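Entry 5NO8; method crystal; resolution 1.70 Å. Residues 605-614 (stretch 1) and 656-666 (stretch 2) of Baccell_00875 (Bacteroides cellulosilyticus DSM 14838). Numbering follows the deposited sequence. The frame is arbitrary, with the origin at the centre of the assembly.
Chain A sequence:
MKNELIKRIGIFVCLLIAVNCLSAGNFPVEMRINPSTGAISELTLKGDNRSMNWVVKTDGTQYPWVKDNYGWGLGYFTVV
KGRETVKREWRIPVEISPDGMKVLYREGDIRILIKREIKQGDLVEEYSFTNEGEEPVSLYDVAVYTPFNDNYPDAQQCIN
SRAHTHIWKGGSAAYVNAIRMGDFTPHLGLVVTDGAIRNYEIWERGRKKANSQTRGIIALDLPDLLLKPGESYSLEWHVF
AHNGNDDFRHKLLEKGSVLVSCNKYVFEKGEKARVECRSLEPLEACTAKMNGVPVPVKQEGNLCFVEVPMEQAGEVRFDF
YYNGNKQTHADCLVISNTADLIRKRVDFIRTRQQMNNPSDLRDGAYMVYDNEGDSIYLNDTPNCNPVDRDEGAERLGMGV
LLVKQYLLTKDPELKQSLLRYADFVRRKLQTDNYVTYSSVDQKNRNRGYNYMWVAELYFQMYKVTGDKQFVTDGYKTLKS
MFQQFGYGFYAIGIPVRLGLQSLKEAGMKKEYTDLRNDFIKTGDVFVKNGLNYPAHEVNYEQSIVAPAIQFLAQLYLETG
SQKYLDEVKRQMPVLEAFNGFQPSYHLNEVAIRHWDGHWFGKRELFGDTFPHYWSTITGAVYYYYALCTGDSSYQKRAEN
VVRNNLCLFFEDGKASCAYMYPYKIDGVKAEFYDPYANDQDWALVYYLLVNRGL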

# COMPACT_ATOMS: atom_id res chain seq x y z
N LEU A 605 -1.15 8.75 -12.40
CA LEU A 605 -2.38 8.68 -11.59
C LEU A 605 -2.08 8.67 -10.10
O LEU A 605 -1.49 7.71 -9.59
N PHE A 606 -2.51 9.71 -9.38
CA PHE A 606 -2.64 9.61 -7.94
C PHE A 606 -3.65 8.51 -7.63
O PHE A 606 -4.48 8.18 -8.47
N GLY A 607 -3.55 7.96 -6.45
CA GLY A 607 -4.49 6.95 -5.96
C GLY A 607 -3.79 5.72 -5.44
O GLY A 607 -2.58 5.52 -5.66
N ASP A 608 -4.56 4.86 -4.77
CA ASP A 608 -4.01 3.71 -4.03
C ASP A 608 -3.17 2.82 -4.93
O ASP A 608 -3.66 2.37 -5.96
N THR A 609 -1.93 2.58 -4.52
CA THR A 609 -1.00 1.71 -5.23
C THR A 609 -0.83 0.53 -4.29
O THR A 609 -0.32 0.68 -3.16
N PHE A 610 -1.33 -0.63 -4.70
CA PHE A 610 -1.27 -1.82 -3.88
C PHE A 610 -0.86 -3.01 -4.75
O PHE A 610 -1.69 -3.51 -5.50
N PRO A 611 0.38 -3.48 -4.68
CA PRO A 611 1.44 -2.96 -3.85
C PRO A 611 2.21 -1.87 -4.53
O PRO A 611 2.19 -1.73 -5.77
N HIS A 612 2.80 -1.01 -3.70
CA HIS A 612 3.90 -0.21 -4.10
C HIS A 612 5.11 -0.78 -3.40
O HIS A 612 5.07 -1.11 -2.24
N TYR A 613 6.23 -0.81 -4.10
CA TYR A 613 7.44 -1.49 -3.62
C TYR A 613 7.99 -1.01 -2.27
O TYR A 613 8.61 -1.79 -1.56
N TRP A 614 7.78 0.26 -1.88
CA TRP A 614 8.25 0.64 -0.54
C TRP A 614 7.50 -0.04 0.60
O TRP A 614 7.97 -0.06 1.74
N SER A 656 6.74 -3.47 -13.22
CA SER A 656 5.89 -2.27 -13.12
C SER A 656 6.18 -1.48 -11.85
O SER A 656 6.32 -2.05 -10.78
N CYS A 657 6.16 -0.15 -11.98
CA CYS A 657 6.41 0.74 -10.84
C CYS A 657 5.26 0.86 -9.86
O CYS A 657 5.49 1.35 -8.75
N ALA A 658 4.05 0.43 -10.23
CA ALA A 658 2.89 0.51 -9.32
C ALA A 658 1.67 -0.21 -9.90
O ALA A 658 1.44 -0.15 -11.10
N TYR A 659 0.91 -0.87 -9.03
CA TYR A 659 -0.38 -1.38 -9.38
C TYR A 659 -1.42 -0.38 -8.85
O TYR A 659 -1.57 -0.22 -7.65
N MET A 660 -2.15 0.25 -9.76
CA MET A 660 -3.20 1.20 -9.41
C MET A 660 -4.45 0.38 -9.07
O MET A 660 -5.07 -0.21 -9.94
N TYR A 661 -4.81 0.36 -7.79
CA TYR A 661 -5.71 -0.65 -7.24
C TYR A 661 -7.24 -0.40 -7.36
O TYR A 661 -7.98 -1.34 -7.67
N PRO A 662 -7.71 0.82 -7.05
CA PRO A 662 -9.17 1.01 -7.05
C PRO A 662 -9.81 0.78 -8.40
O PRO A 662 -9.14 0.80 -9.42
N TYR A 663 -11.13 0.64 -8.40
CA TYR A 663 -11.88 0.45 -9.62
C TYR A 663 -11.66 1.61 -10.57
O TYR A 663 -11.37 1.41 -11.76
N LYS A 664 -11.84 2.81 -10.05
CA LYS A 664 -11.60 4.05 -10.77
C LYS A 664 -11.07 5.10 -9.83
O LYS A 664 -11.24 5.02 -8.60
N ILE A 665 -10.40 6.07 -10.42
CA ILE A 665 -9.90 7.24 -9.71
C ILE A 665 -10.36 8.45 -10.49
O ILE A 665 -9.98 8.67 -11.67
N ASP A 666 -11.23 9.26 -9.86
CA ASP A 666 -11.85 10.43 -10.52
C ASP A 666 -12.48 10.09 -11.86
O ASP A 666 -12.39 10.87 -12.82

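Met660 lies at the apolar centre of the contact. Its CA-to-CB bond points away from stretch 1, but the m, m, m rotamer folds the chain back. Met660 CE thereby reaches 3.2 Å from Leu605 O and 4.0 Å from Leu605 CB. Leu605 points toward stretch 2, with chi1 off-well at -100° and chi2 t. Its CD1 meets Ile665 CD1 at 4.0 Å. Ile665 also points in, with chi1 m and chi2 t, and its CD1 lies 4.1 Å from Gly607 CA. A CB on Gly607 would clash with that methyl, and the backbone angles there also call for glycine.

Thr609, rotamer p, sets CG2 3.8 Å from Met660 SD and 3.9 Å from Ala658 CB. Beyond it, Phe610 (m) turns its ring edge toward the face of Tyr661 (t). The planes stand at 83°, with centroids 5.6 Å apart.

Two backbone hydrogen bonds hold this register: Tyr661 N to Asp608 O and Phe610 N to Tyr659 O, both 3.0 Å. The Asp608 carboxylate is satisfied elsewhere in the structure.

At the polar edge, waters bridge to Cys657 O. One lies 3.0 Å from Cys657 O and 2.9 Å from NE2 of His612 (t). The other donates to Cys657 O at 2.7 Å and accepts from Tyr613 N at 2.9 Å.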

# COMPACT_ATOMS: atom_id res chain seq x y z
CB LEU A 605 -3.18 7.42 -11.91
CG LEU A 605 -4.37 7.47 -12.85
CD1 LEU A 605 -5.04 6.10 -12.87
CD2 LEU A 605 -5.38 8.51 -12.39
CB PHE A 606 -3.15 10.91 -7.31
CG PHE A 606 -2.11 11.98 -7.18
CD1 PHE A 606 -1.15 11.89 -6.20
CD2 PHE A 606 -2.10 13.08 -8.05
CE1 PHE A 606 -0.18 12.88 -6.05
CE2 PHE A 606 -1.14 14.07 -7.91
CZ PHE A 606 -0.17 13.97 -6.91
CB ASP A 608 -5.11 2.83 -3.44
CG ASP A 608 -5.97 3.55 -2.40
OD1 ASP A 608 -5.67 4.70 -2.05
OD2 ASP A 608 -6.94 2.93 -1.96
CB THR A 609 0.37 2.40 -5.41
OG1 THR A 609 0.80 2.88 -4.13
CG2 THR A 609 0.24 3.55 -6.31
CB PHE A 610 -2.64 -2.13 -3.31
CG PHE A 610 -3.03 -1.34 -2.10
CD1 PHE A 610 -2.35 -1.48 -0.89
CD2 PHE A 610 -4.19 -0.57 -2.12
CE1 PHE A 610 -2.79 -0.83 0.25
CE2 PHE A 610 -4.61 0.11 -0.99
CZ PHE A 610 -3.92 -0.02 0.20
CB PRO A 611 2.32 -4.20 -3.62
CG PRO A 611 2.17 -4.98 -4.86
CD PRO A 611 0.82 -4.67 -5.43
CB HIS A 612 3.71 1.23 -3.71
CG HIS A 612 4.83 2.10 -4.16
ND1 HIS A 612 5.87 2.45 -3.32
CD2 HIS A 612 5.14 2.59 -5.38
CE1 HIS A 612 6.73 3.19 -4.00
NE2 HIS A 612 6.31 3.29 -5.25
CB TYR A 613 8.52 -1.44 -4.67
CG TYR A 613 9.17 -0.11 -4.81
CD1 TYR A 613 10.28 0.21 -4.04
CD2 TYR A 613 8.72 0.83 -5.71
CE1 TYR A 613 10.92 1.40 -4.17
CE2 TYR A 613 9.35 2.06 -5.83
CZ TYR A 613 10.44 2.34 -5.03
OH TYR A 613 11.13 3.52 -5.12
CB TRP A 614 8.30 2.14 -0.31
CG TRP A 614 9.38 2.91 -1.00
CD1 TRP A 614 9.21 4.09 -1.60
CD2 TRP A 614 10.79 2.61 -1.11
NE1 TRP A 614 10.39 4.56 -2.11
CE2 TRP A 614 11.38 3.66 -1.82
CE3 TRP A 614 11.60 1.53 -0.73
CZ2 TRP A 614 12.75 3.69 -2.15
CZ3 TRP A 614 12.95 1.56 -1.06
CH2 TRP A 614 13.50 2.62 -1.73
CB SER A 656 4.42 -2.67 -13.16
OG SER A 656 3.60 -1.54 -12.89
CB CYS A 657 6.86 2.13 -11.31
SG CYS A 657 5.59 3.07 -12.14
CB ALA A 658 2.52 1.97 -9.08
CB TYR A 659 -0.66 -2.76 -8.77
CG TYR A 659 -1.99 -3.30 -9.23
CD1 TYR A 659 -2.16 -3.76 -10.54
CD2 TYR A 659 -3.12 -3.24 -8.41
CE1 TYR A 659 -3.39 -4.21 -11.02
CE2 TYR A 659 -4.35 -3.68 -8.88
CZ TYR A 659 -4.48 -4.18 -10.18
OH TYR A 659 -5.70 -4.63 -10.63
CB MET A 660 -3.47 2.19 -10.56
CG MET A 660 -2.24 2.94 -11.07
SD MET A 660 -1.40 3.81 -9.75
CE MET A 660 -2.70 4.78 -8.99
CB TYR A 661 -5.32 -0.97 -5.79
CG TYR A 661 -6.09 -2.11 -5.21
CD1 TYR A 661 -5.68 -3.43 -5.41
CD2 TYR A 661 -7.25 -1.90 -4.47
CE1 TYR A 661 -6.42 -4.49 -4.91
CE2 TYR A 661 -7.99 -2.95 -3.96
CZ TYR A 661 -7.56 -4.24 -4.18
OH TYR A 661 -8.29 -5.27 -3.69
CB PRO A 662 -9.35 2.47 -6.62
CG PRO A 662 -8.07 2.83 -5.95
CD PRO A 662 -7.01 2.06 -6.68
CB TYR A 663 -13.37 0.31 -9.25
CG TYR A 663 -14.34 0.29 -10.42
CD1 TYR A 663 -14.23 -0.63 -11.43
CD2 TYR A 663 -15.42 1.15 -10.42
CE1 TYR A 663 -15.13 -0.67 -12.49
CE2 TYR A 663 -16.33 1.16 -11.46
CZ TYR A 663 -16.20 0.25 -12.50
OH TYR A 663 -17.12 0.30 -13.52
CB LYS A 664 -12.89 4.58 -11.41
CG LYS A 664 -13.44 3.70 -12.52
CD LYS A 664 -14.77 4.17 -13.06
CE LYS A 664 -15.18 3.32 -14.25
NZ LYS A 664 -16.49 3.70 -14.83
CB ILE A 665 -8.37 7.20 -9.62
CG1 ILE A 665 -7.91 5.96 -8.82
CG2 ILE A 665 -7.84 8.49 -8.98
CD1 ILE A 665 -6.55 5.45 -9.22
CB ASP A 666 -10.85 11.59 -10.65
CG ASP A 666 -10.68 12.35 -9.35
OD1 ASP A 666 -11.70 12.77 -8.75
OD2 ASP A 666 -9.53 12.48 -8.90
O HOH W 1 6.87 3.86 -8.02
O HOH W 2 5.75 -0.58 -6.94